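Local coordinates for universal stress protein (Mycobacterium smegmatis, PDB 5AHW) that binds cyclic AMP as a homodimeric member of the universal stress protein A family and probably serves in mycobacterial signalling, at residues 6-11 and 104-109; 36-41 and 97-102; 16-21 and 75-80. All coordinates share one frame; numbering follows the deposited sequence.

Contact 1: 6-11 and 104-109; sequences TVVVGT and DEVKAD. With CMP (adenosine-3',5'-cyclic-monophosphate), chain K.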
loop_
_atom_site.group_PDB
_atom_site.type_symbol
_atom_site.label_atom_id
_atom_site.label_comp_id
_atom_site.label_asym_id
_atom_site.label_seq_id
_atom_site.Cartn_x
_atom_site.Cartn_y
_atom_site.Cartn_z
ATOM N N THR B 6 -11.498 -6.656 -4.806
ATOM C CA THR B 6 -10.623 -7.795 -5.082
ATOM C C THR B 6 -9.184 -7.473 -4.709
ATOM O O THR B 6 -8.579 -6.618 -5.296
ATOM C CB THR B 6 -10.710 -8.195 -6.576
ATOM O OG1 THR B 6 -12.062 -8.525 -6.934
ATOM C CG2 THR B 6 -9.848 -9.419 -6.857
ATOM N N VAL B 7 -8.654 -8.180 -3.735
ATOM C CA VAL B 7 -7.318 -7.899 -3.232
ATOM C C VAL B 7 -6.452 -9.125 -3.523
ATOM O O VAL B 7 -6.860 -10.238 -3.269
ATOM C CB VAL B 7 -7.345 -7.683 -1.743
ATOM C CG1 VAL B 7 -5.975 -7.439 -1.211
ATOM C CG2 VAL B 7 -8.237 -6.508 -1.355
ATOM N N VAL B 8 -5.280 -8.890 -4.068
ATOM C CA VAL B 8 -4.312 -9.927 -4.306
ATOM C C VAL B 8 -3.112 -9.785 -3.392
ATOM O O VAL B 8 -2.548 -8.711 -3.320
ATOM C CB VAL B 8 -3.810 -9.870 -5.757
ATOM C CG1 VAL B 8 -2.688 -10.890 -5.943
ATOM C CG2 VAL B 8 -4.940 -10.267 -6.738
ATOM N N VAL B 9 -2.734 -10.875 -2.725
ATOM C CA VAL B 9 -1.589 -10.891 -1.843
ATOM C C VAL B 9 -0.659 -11.998 -2.233
ATOM O O VAL B 9 -1.077 -13.109 -2.533
ATOM C CB VAL B 9 -1.951 -10.938 -0.327
ATOM C CG1 VAL B 9 -2.707 -12.215 0.115
ATOM C CG2 VAL B 9 -0.686 -10.731 0.537
ATOM N N GLY B 10 0.628 -11.663 -2.272
ATOM C CA GLY B 10 1.694 -12.594 -2.612
ATOM C C GLY B 10 2.375 -13.073 -1.367
ATOM O O GLY B 10 2.717 -12.273 -0.508
ATOM N N THR B 11 2.471 -14.394 -1.222
ATOM C CA THR B 11 3.276 -15.008 -0.184
ATOM C C THR B 11 4.248 -16.051 -0.734
ATOM O O THR B 11 3.857 -16.818 -1.595
ATOM C CB THR B 11 2.417 -15.666 0.910
ATOM O OG1 THR B 11 3.284 -16.324 1.865
ATOM C CG2 THR B 11 1.464 -16.633 0.380
ATOM N N ASP B 104 -3.768 -7.976 -13.212
ATOM C CA ASP B 104 -4.439 -7.641 -14.448
ATOM C C ASP B 104 -5.572 -8.601 -14.813
ATOM O O ASP B 104 -6.657 -8.151 -15.247
ATOM C CB ASP B 104 -3.473 -7.638 -15.629
ATOM C CG ASP B 104 -2.591 -6.432 -15.646
ATOM O OD1 ASP B 104 -2.796 -5.536 -14.809
ATOM O OD2 ASP B 104 -1.686 -6.376 -16.515
ATOM N N GLU B 105 -5.306 -9.900 -14.674
ATOM C CA GLU B 105 -6.254 -10.965 -15.066
ATOM C C GLU B 105 -7.510 -10.864 -14.214
ATOM O O GLU B 105 -8.572 -10.968 -14.742
ATOM C CB GLU B 105 -5.609 -12.377 -14.914
ATOM C CG GLU B 105 -6.463 -13.598 -15.261
ATOM C CD GLU B 105 -6.317 -14.794 -14.287
ATOM O OE1 GLU B 105 -5.164 -15.239 -14.034
ATOM O OE2 GLU B 105 -7.357 -15.310 -13.772
ATOM N N VAL B 106 -7.401 -10.652 -12.897
ATOM C CA VAL B 106 -8.587 -10.653 -12.053
ATOM C C VAL B 106 -9.122 -9.254 -11.775
ATOM O O VAL B 106 -10.065 -9.064 -10.997
ATOM C CB VAL B 106 -8.360 -11.466 -10.782
ATOM C CG1 VAL B 106 -7.810 -12.829 -11.182
ATOM C CG2 VAL B 106 -7.447 -10.718 -9.770
ATOM N N LYS B 107 -8.561 -8.273 -12.469
ATOM C CA LYS B 107 -8.985 -6.892 -12.319
ATOM C C LYS B 107 -8.872 -6.462 -10.852
ATOM O O LYS B 107 -9.792 -5.892 -10.266
ATOM C CB LYS B 107 -10.373 -6.717 -12.901
ATOM C CG LYS B 107 -10.342 -6.937 -14.422
ATOM C CD LYS B 107 -11.720 -6.837 -15.111
ATOM C CE LYS B 107 -11.671 -7.526 -16.498
ATOM N NZ LYS B 107 -12.947 -8.254 -16.814
ATOM N N ALA B 108 -7.722 -6.729 -10.261
ATOM C CA ALA B 108 -7.554 -6.486 -8.824
ATOM C C ALA B 108 -7.586 -4.986 -8.520
ATOM O O ALA B 108 -7.133 -4.196 -9.304
ATOM C CB ALA B 108 -6.246 -7.047 -8.363
ATOM N N ASP B 109 -8.157 -4.609 -7.391
ATOM C CA ASP B 109 -8.220 -3.229 -6.983
ATOM C C ASP B 109 -6.999 -2.953 -6.152
ATOM O O ASP B 109 -6.593 -1.801 -5.999
ATOM C CB ASP B 109 -9.452 -3.020 -6.104
ATOM C CG ASP B 109 -10.706 -3.396 -6.789
ATOM O OD1 ASP B 109 -10.968 -2.773 -7.827
ATOM O OD2 ASP B 109 -11.418 -4.314 -6.344
HETATM P P CMP K . 7.865 -10.321 2.319
HETATM O O1P CMP K . 7.362 -9.725 3.629
HETATM O O2P CMP K . 8.611 -11.548 2.572
HETATM O "O5'" CMP K . 8.635 -9.302 1.391
HETATM C "C5'" CMP K . 8.813 -9.428 -0.042
HETATM C "C4'" CMP K . 7.484 -9.854 -0.600
HETATM O "O4'" CMP K . 7.524 -10.211 -1.971
HETATM C "C3'" CMP K . 6.913 -11.055 0.055
HETATM O "O3'" CMP K . 6.587 -10.717 1.396
HETATM C "C2'" CMP K . 5.761 -11.423 -0.891
HETATM O "O2'" CMP K . 4.601 -10.593 -0.741
HETATM C "C1'" CMP K . 6.442 -11.110 -2.233
HETATM N N9 CMP K . 6.967 -12.395 -2.756
HETATM C C8 CMP K . 8.236 -12.841 -2.701
HETATM N N7 CMP K . 8.332 -14.080 -3.208
HETATM C C5 CMP K . 7.133 -14.430 -3.609
HETATM C C6 CMP K . 6.530 -15.596 -4.279
HETATM N N6 CMP K . 7.293 -16.631 -4.600
HETATM N N1 CMP K . 5.215 -15.585 -4.537
HETATM C C2 CMP K . 4.425 -14.553 -4.219
HETATM N N3 CMP K . 4.898 -13.454 -3.592
HETATM C C4 CMP K . 6.215 -13.344 -3.280
#

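Contact 2: 36-41 and 97-102; sequences IIATAY and DALVEL. With CMP (adenosine-3',5'-cyclic-monophosphate), chain K.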
loop_
_atom_site.group_PDB
_atom_site.type_symbol
_atom_site.label_atom_id
_atom_site.label_comp_id
_atom_site.label_asym_id
_atom_site.label_seq_id
_atom_site.Cartn_x
_atom_site.Cartn_y
_atom_site.Cartn_z
ATOM N N ILE B 36 -7.362 -13.028 -2.842
ATOM C CA ILE B 36 -6.666 -14.023 -3.654
ATOM C C ILE B 36 -5.242 -14.118 -3.097
ATOM O O ILE B 36 -4.488 -13.146 -3.108
ATOM C CB ILE B 36 -6.721 -13.646 -5.144
ATOM C CG1 ILE B 36 -8.177 -13.617 -5.632
ATOM C CG2 ILE B 36 -5.987 -14.676 -6.003
ATOM C CD1 ILE B 36 -8.390 -13.155 -7.066
ATOM N N ILE B 37 -4.900 -15.274 -2.548
ATOM C CA ILE B 37 -3.550 -15.492 -2.081
ATOM C C ILE B 37 -2.791 -16.187 -3.208
ATOM O O ILE B 37 -3.197 -17.269 -3.671
ATOM C CB ILE B 37 -3.537 -16.365 -0.799
ATOM C CG1 ILE B 37 -4.488 -15.795 0.266
ATOM C CG2 ILE B 37 -2.106 -16.519 -0.247
ATOM C CD1 ILE B 37 -4.548 -16.581 1.568
ATOM N N ALA B 38 -1.690 -15.591 -3.634
ATOM C CA ALA B 38 -0.875 -16.142 -4.708
ATOM C C ALA B 38 0.548 -16.506 -4.267
ATOM O O ALA B 38 1.182 -15.783 -3.497
ATOM C CB ALA B 38 -0.831 -15.162 -5.882
ATOM N N THR B 39 1.031 -17.645 -4.732
ATOM C CA THR B 39 2.380 -18.060 -4.477
ATOM C C THR B 39 2.992 -18.442 -5.820
ATOM O O THR B 39 2.505 -19.381 -6.539
ATOM C CB THR B 39 2.448 -19.268 -3.539
ATOM O OG1 THR B 39 1.949 -18.901 -2.258
ATOM C CG2 THR B 39 3.864 -19.753 -3.372
ATOM N N ALA B 40 4.041 -17.716 -6.182
ATOM C CA ALA B 40 4.711 -17.982 -7.460
ATOM C C ALA B 40 5.788 -18.991 -7.201
ATOM O O ALA B 40 6.462 -18.915 -6.179
ATOM C CB ALA B 40 5.339 -16.722 -8.025
ATOM N N TYR B 41 5.989 -19.910 -8.115
ATOM C CA TYR B 41 7.093 -20.861 -7.987
ATOM C C TYR B 41 7.526 -21.413 -9.389
ATOM O O TYR B 41 6.736 -21.432 -10.305
ATOM C CB TYR B 41 6.682 -22.017 -7.050
ATOM C CG TYR B 41 5.694 -22.942 -7.675
ATOM C CD1 TYR B 41 4.372 -22.598 -7.796
ATOM C CD2 TYR B 41 6.091 -24.156 -8.193
ATOM C CE1 TYR B 41 3.462 -23.438 -8.415
ATOM C CE2 TYR B 41 5.189 -25.014 -8.830
ATOM C CZ TYR B 41 3.878 -24.658 -8.928
ATOM O OH TYR B 41 2.989 -25.530 -9.537
ATOM N N ASP B 97 6.320 -11.089 -12.222
ATOM C CA ASP B 97 5.470 -11.457 -13.351
ATOM C C ASP B 97 4.189 -12.104 -12.826
ATOM O O ASP B 97 3.091 -11.770 -13.246
ATOM C CB ASP B 97 6.197 -12.510 -14.275
ATOM C CG ASP B 97 7.391 -11.902 -15.159
ATOM O OD1 ASP B 97 7.542 -10.663 -15.313
ATOM O OD2 ASP B 97 8.145 -12.704 -15.760
ATOM N N ALA B 98 4.309 -13.085 -11.944
ATOM C CA ALA B 98 3.100 -13.794 -11.556
ATOM C C ALA B 98 2.111 -12.856 -10.849
ATOM O O ALA B 98 0.922 -12.892 -11.147
ATOM C CB ALA B 98 3.445 -14.996 -10.670
ATOM N N LEU B 99 2.595 -11.962 -9.981
ATOM C CA LEU B 99 1.695 -11.093 -9.193
ATOM C C LEU B 99 1.076 -9.997 -10.070
ATOM O O LEU B 99 -0.149 -9.799 -10.046
ATOM C CB LEU B 99 2.389 -10.464 -7.992
ATOM C CG LEU B 99 2.793 -11.475 -6.944
ATOM C CD1 LEU B 99 3.776 -10.898 -5.929
ATOM C CD2 LEU B 99 1.585 -11.982 -6.198
ATOM N N VAL B 100 1.878 -9.361 -10.914
ATOM C CA VAL B 100 1.344 -8.321 -11.811
ATOM C C VAL B 100 0.404 -8.861 -12.831
ATOM O O VAL B 100 -0.694 -8.319 -13.069
ATOM C CB VAL B 100 2.453 -7.542 -12.472
ATOM C CG1 VAL B 100 1.874 -6.509 -13.395
ATOM C CG2 VAL B 100 3.254 -6.831 -11.366
ATOM N N GLU B 101 0.770 -9.972 -13.413
ATOM C CA GLU B 101 -0.164 -10.555 -14.379
ATOM C C GLU B 101 -1.459 -11.021 -13.747
ATOM O O GLU B 101 -2.516 -10.871 -14.351
ATOM C CB GLU B 101 0.490 -11.698 -15.153
ATOM C CG GLU B 101 1.668 -11.202 -15.978
ATOM C CD GLU B 101 2.474 -12.302 -16.665
ATOM O OE1 GLU B 101 2.059 -13.510 -16.670
ATOM O OE2 GLU B 101 3.572 -11.903 -17.166
ATOM N N LEU B 102 -1.378 -11.604 -12.558
ATOM C CA LEU B 102 -2.567 -12.121 -11.906
ATOM C C LEU B 102 -3.502 -10.974 -11.630
ATOM O O LEU B 102 -4.686 -11.047 -11.795
ATOM C CB LEU B 102 -2.222 -12.887 -10.622
ATOM C CG LEU B 102 -3.357 -13.230 -9.658
ATOM C CD1 LEU B 102 -4.390 -14.113 -10.366
ATOM C CD2 LEU B 102 -2.803 -13.955 -8.473
HETATM P P CMP K . 7.865 -10.321 2.319
HETATM O O1P CMP K . 7.362 -9.725 3.629
HETATM O O2P CMP K . 8.611 -11.548 2.572
HETATM O "O5'" CMP K . 8.635 -9.302 1.391
HETATM C "C5'" CMP K . 8.813 -9.428 -0.042
HETATM C "C4'" CMP K . 7.484 -9.854 -0.600
HETATM O "O4'" CMP K . 7.524 -10.211 -1.971
HETATM C "C3'" CMP K . 6.913 -11.055 0.055
HETATM O "O3'" CMP K . 6.587 -10.717 1.396
HETATM C "C2'" CMP K . 5.761 -11.423 -0.891
HETATM O "O2'" CMP K . 4.601 -10.593 -0.741
HETATM C "C1'" CMP K . 6.442 -11.110 -2.233
HETATM N N9 CMP K . 6.967 -12.395 -2.756
HETATM C C8 CMP K . 8.236 -12.841 -2.701
HETATM N N7 CMP K . 8.332 -14.080 -3.208
HETATM C C5 CMP K . 7.133 -14.430 -3.609
HETATM C C6 CMP K . 6.530 -15.596 -4.279
HETATM N N6 CMP K . 7.293 -16.631 -4.600
HETATM N N1 CMP K . 5.215 -15.585 -4.537
HETATM C C2 CMP K . 4.425 -14.553 -4.219
HETATM N N3 CMP K . 4.898 -13.454 -3.592
HETATM C C4 CMP K . 6.215 -13.344 -3.280
#

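Contact 3: 16-21 and 75-80; sequences SSLRAV and NDRAKA. With CMP (adenosine-3',5'-cyclic-monophosphate), chain K.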
loop_
_atom_site.group_PDB
_atom_site.type_symbol
_atom_site.label_atom_id
_atom_site.label_comp_id
_atom_site.label_asym_id
_atom_site.label_seq_id
_atom_site.Cartn_x
_atom_site.Cartn_y
_atom_site.Cartn_z
ATOM N N SER B 16 7.751 -13.178 7.230
ATOM C CA SER B 16 7.560 -11.791 6.786
ATOM C C SER B 16 6.354 -11.740 5.867
ATOM O O SER B 16 5.369 -10.996 6.073
ATOM C CB SER B 16 8.846 -11.270 6.051
ATOM O OG SER B 16 9.334 -12.155 5.064
ATOM N N SER B 17 6.338 -12.641 4.882
ATOM C CA SER B 17 5.229 -12.581 3.929
ATOM C C SER B 17 3.860 -12.897 4.573
ATOM O O SER B 17 2.812 -12.400 4.130
ATOM C CB SER B 17 5.508 -13.488 2.735
ATOM O OG SER B 17 5.259 -14.847 3.002
ATOM N N LEU B 18 3.848 -13.763 5.576
ATOM C CA LEU B 18 2.603 -14.113 6.197
ATOM C C LEU B 18 2.018 -12.932 6.960
ATOM O O LEU B 18 0.797 -12.865 7.143
ATOM C CB LEU B 18 2.799 -15.322 7.104
ATOM C CG LEU B 18 3.071 -16.599 6.301
ATOM C CD1 LEU B 18 3.464 -17.689 7.265
ATOM C CD2 LEU B 18 1.888 -17.031 5.479
ATOM N N ARG B 19 2.876 -12.002 7.358
ATOM C CA ARG B 19 2.427 -10.753 7.932
ATOM C C ARG B 19 1.741 -9.913 6.862
ATOM O O ARG B 19 0.808 -9.170 7.200
ATOM C CB ARG B 19 3.555 -9.945 8.622
ATOM C CG ARG B 19 4.071 -10.607 9.890
ATOM C CD ARG B 19 5.113 -9.813 10.699
ATOM N NE ARG B 19 6.477 -9.886 10.117
ATOM C CZ ARG B 19 7.518 -10.616 10.570
ATOM N NH1 ARG B 19 7.429 -11.389 11.665
ATOM N NH2 ARG B 19 8.680 -10.553 9.908
ATOM N N ALA B 20 2.238 -9.967 5.629
ATOM C CA ALA B 20 1.579 -9.318 4.526
ATOM C C ALA B 20 0.200 -9.920 4.286
ATOM O O ALA B 20 -0.733 -9.191 3.985
ATOM C CB ALA B 20 2.396 -9.426 3.240
ATOM N N VAL B 21 0.084 -11.243 4.384
ATOM C CA VAL B 21 -1.212 -11.901 4.320
ATOM C C VAL B 21 -2.198 -11.476 5.480
ATOM O O VAL B 21 -3.381 -11.191 5.217
ATOM C CB VAL B 21 -1.018 -13.432 4.316
ATOM C CG1 VAL B 21 -2.346 -14.164 4.342
ATOM C CG2 VAL B 21 -0.291 -13.860 3.055
ATOM N N ASN B 75 -3.886 -19.170 4.011
ATOM C CA ASN B 75 -5.347 -19.183 4.138
ATOM C C ASN B 75 -5.824 -19.095 5.606
ATOM O O ASN B 75 -6.679 -18.290 5.945
ATOM C CB ASN B 75 -5.907 -20.467 3.499
ATOM C CG ASN B 75 -7.399 -20.397 3.259
ATOM O OD1 ASN B 75 -8.164 -19.979 4.115
ATOM N ND2 ASN B 75 -7.829 -20.838 2.069
ATOM N N ASP B 76 -5.268 -19.951 6.446
ATOM C CA ASP B 76 -5.541 -19.918 7.869
ATOM C C ASP B 76 -5.222 -18.536 8.449
ATOM O O ASP B 76 -5.995 -18.017 9.235
ATOM C CB ASP B 76 -4.756 -21.011 8.602
ATOM C CG ASP B 76 -5.257 -22.401 8.268
ATOM O OD1 ASP B 76 -6.429 -22.524 7.847
ATOM O OD2 ASP B 76 -4.488 -23.382 8.443
ATOM N N ARG B 77 -4.124 -17.911 8.036
ATOM C CA ARG B 77 -3.755 -16.610 8.602
ATOM C C ARG B 77 -4.769 -15.581 8.158
ATOM O O ARG B 77 -5.266 -14.817 8.979
ATOM C CB ARG B 77 -2.371 -16.204 8.153
ATOM C CG ARG B 77 -1.285 -17.038 8.773
ATOM C CD ARG B 77 -1.077 -16.589 10.191
ATOM N NE ARG B 77 -0.393 -15.325 10.122
ATOM C CZ ARG B 77 0.932 -15.200 10.205
ATOM N NH1 ARG B 77 1.699 -16.236 10.373
ATOM N NH2 ARG B 77 1.482 -14.013 10.176
ATOM N N ALA B 78 -5.115 -15.581 6.866
ATOM C CA ALA B 78 -6.096 -14.626 6.350
ATOM C C ALA B 78 -7.483 -14.804 6.955
ATOM O O ALA B 78 -8.174 -13.844 7.255
ATOM C CB ALA B 78 -6.176 -14.711 4.865
ATOM N N LYS B 79 -7.878 -16.034 7.181
ATOM C CA LYS B 79 -9.182 -16.315 7.775
ATOM C C LYS B 79 -9.199 -15.852 9.257
ATOM O O LYS B 79 -10.157 -15.279 9.743
ATOM C CB LYS B 79 -9.469 -17.809 7.588
ATOM C CG LYS B 79 -10.657 -18.387 8.298
ATOM C CD LYS B 79 -10.819 -19.839 7.846
ATOM C CE LYS B 79 -11.525 -20.716 8.873
ATOM N NZ LYS B 79 -13.015 -20.667 8.772
ATOM N N ALA B 80 -8.095 -16.037 9.949
ATOM C CA ALA B 80 -7.999 -15.555 11.314
ATOM C C ALA B 80 -8.081 -14.016 11.385
ATOM O O ALA B 80 -8.506 -13.491 12.387
ATOM C CB ALA B 80 -6.732 -16.081 11.987
HETATM P P CMP K . 7.865 -10.321 2.319
HETATM O O1P CMP K . 7.362 -9.725 3.629
HETATM O O2P CMP K . 8.611 -11.548 2.572
HETATM O "O5'" CMP K . 8.635 -9.302 1.391
HETATM C "C5'" CMP K . 8.813 -9.428 -0.042
HETATM C "C4'" CMP K . 7.484 -9.854 -0.600
HETATM O "O4'" CMP K . 7.524 -10.211 -1.971
HETATM C "C3'" CMP K . 6.913 -11.055 0.055
HETATM O "O3'" CMP K . 6.587 -10.717 1.396
HETATM C "C2'" CMP K . 5.761 -11.423 -0.891
HETATM O "O2'" CMP K . 4.601 -10.593 -0.741
HETATM C "C1'" CMP K . 6.442 -11.110 -2.233
HETATM N N9 CMP K . 6.967 -12.395 -2.756
HETATM C C8 CMP K . 8.236 -12.841 -2.701
HETATM N N7 CMP K . 8.332 -14.080 -3.208
HETATM C C5 CMP K . 7.133 -14.430 -3.609
HETATM C C6 CMP K . 6.530 -15.596 -4.279
HETATM N N6 CMP K . 7.293 -16.631 -4.600
HETATM N N1 CMP K . 5.215 -15.585 -4.537
HETATM C C2 CMP K . 4.425 -14.553 -4.219
HETATM N N3 CMP K . 4.898 -13.454 -3.592
HETATM C C4 CMP K . 6.215 -13.344 -3.280
#

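Contact 1: 6-11 and 104-109
Thr6 and Asp109 are joined by two hydrogen bonds that use both backbone polar atoms of Thr6. Thr6 N donates to Asp109 OD2 at 2.8 Å. The bond is bent, with an angle of 137° at the hydrogen, and it takes the anti lone pair of the carboxylate oxygen. In return Asp109 N donates to Thr6 O at 2.9 Å, in the plane of that carbonyl. With CG anti to the carbonyl carbon (chi1 -58°), the Asp109 carboxylate stays near its backbone N, and both meet Thr6. OD2 also accepts from Gln5 N, so one oxygen holds two successive backbone N-H groups at the start of strand 6-10. Helix 95-105 ends just before this point in a Schellman motif. Lys107, with positive phi, is its C-prime residue. Ala108 N bonds back to the last turn of the helix, and Lys107 N makes a weak bond to Asp104 O. The turn leads into strand 110-114, the parallel neighbour of 6-10 in the sheet of this HUP-clan fold. Next to the polar pair the contact is apolar. Val8 CG2 touches Ala108 CB at 3.8 Å and Val106 CG2 at 4.0 Å. The same Val106 methyl also meets Thr6 CG2, so it sits against two residues of the strand. At the far end of 6-11, Gly10 O accepts a hydrogen bond from O2' of the cyclic AMP ribose at 2.5 Å.

Contact 2: 36-41 and 97-102
Strand 36-41 and helix segment 97-102 run roughly antiparallel, their axes 8.6 Å apart at closest approach and at 140° between N-to-C directions. Ala40 CB meets Ala98 CB at 3.7 Å, and with two such small residues the backbones come close here. Ala38 CB is met by two leucine methyls, about a right angle apart, 3.5 Å from Leu102 CD2 and 4.0 Å from Leu99 CD2. The first of these is tighter than usual van der Waals contact. The same Leu102 CD2 also touches Ile36 CG2, the two side chains meeting at a slant. No hydrogen bond crosses this buried interface. It joins the sheet to one helical layer of the alpha/beta/alpha sandwich of the universal stress protein fold, with helix 95-105 on one face. Helix 65-80 covers Ile37 and Thr39 on the other face. The C-terminal end of the strand reads the adenine through its backbone. Ala40 N donates to N1 of cyclic AMP at 2.9 Å, nearly straight at 173°, and Ala40 O accepts from N6. Leu99 splits its two methyls between protein and ligand: while CD2 faces Ala38, CD1 lies 3.6 Å from N3 of the adenine.

Contact 3: 16-21 and 75-80
Two helices on one face of the parallel sheet, 15-31 and 65-80, pack here in the alpha/beta fold of the universal stress proteins. The first of them also carries part of the cyclic AMP pocket. The segment axes approach to 9.2 Å and cross at -40°. Leu18 and Arg77 make the main contact, their side chains meeting at about a right angle. Leu18 CB lies over one face of the Arg77 guanidinium, offset toward its rim, and is 3.6 Å from CZ. Leu18 CD1 adds a contact of 3.9 Å to NH1. Bends at chi2 (-77°) and chi3 (-74°) fold the Arg77 chain, and a salt bridge from its NE to Asp22, one turn further along helix 15-31, helps keep the group over Leu18. Arg77 NH2 comes within 3.3 Å of Leu18 O, but the angle is too poor for a hydrogen bond. Deeper in the interface Val21 CG1 touches Ala78 CB, where the two backbones come nearest. Ala78 also rests on Leu35 and Ile37 of the sheet. Outside the helix pair, Ser17 OG is hydrogen-bonded to Thr11 OG1 in the loop after the first strand. Ser16 holds the ligand's phosphate: its OG donates a hydrogen bond to O2P of cyclic AMP at 2.7 Å.

Overall arrangement
Contacts 1 and 2 lie side by side, their centres about 8 Å apart. Both use helix 95-105, and their strands, 6-10 and 34-41, are neighbours in the five-stranded parallel sheet. Contact 3 is on the other face of that sheet, its centre about 15 Å from each of the others. Ile37, on the strand of contact 2, packs against Val21 and Ala78 on that face. Along the chain the segments come in the order 6-11, 16-21, 36-41, 75-80, 97-102, 104-109. Contact 1 therefore spans the other two, whose segments alternate. All three reach the same cyclic AMP: contact 1 meets the ribose, contact 2 the adenine and contact 3 the phosphate. The pocket is thus built from parts distant in sequence.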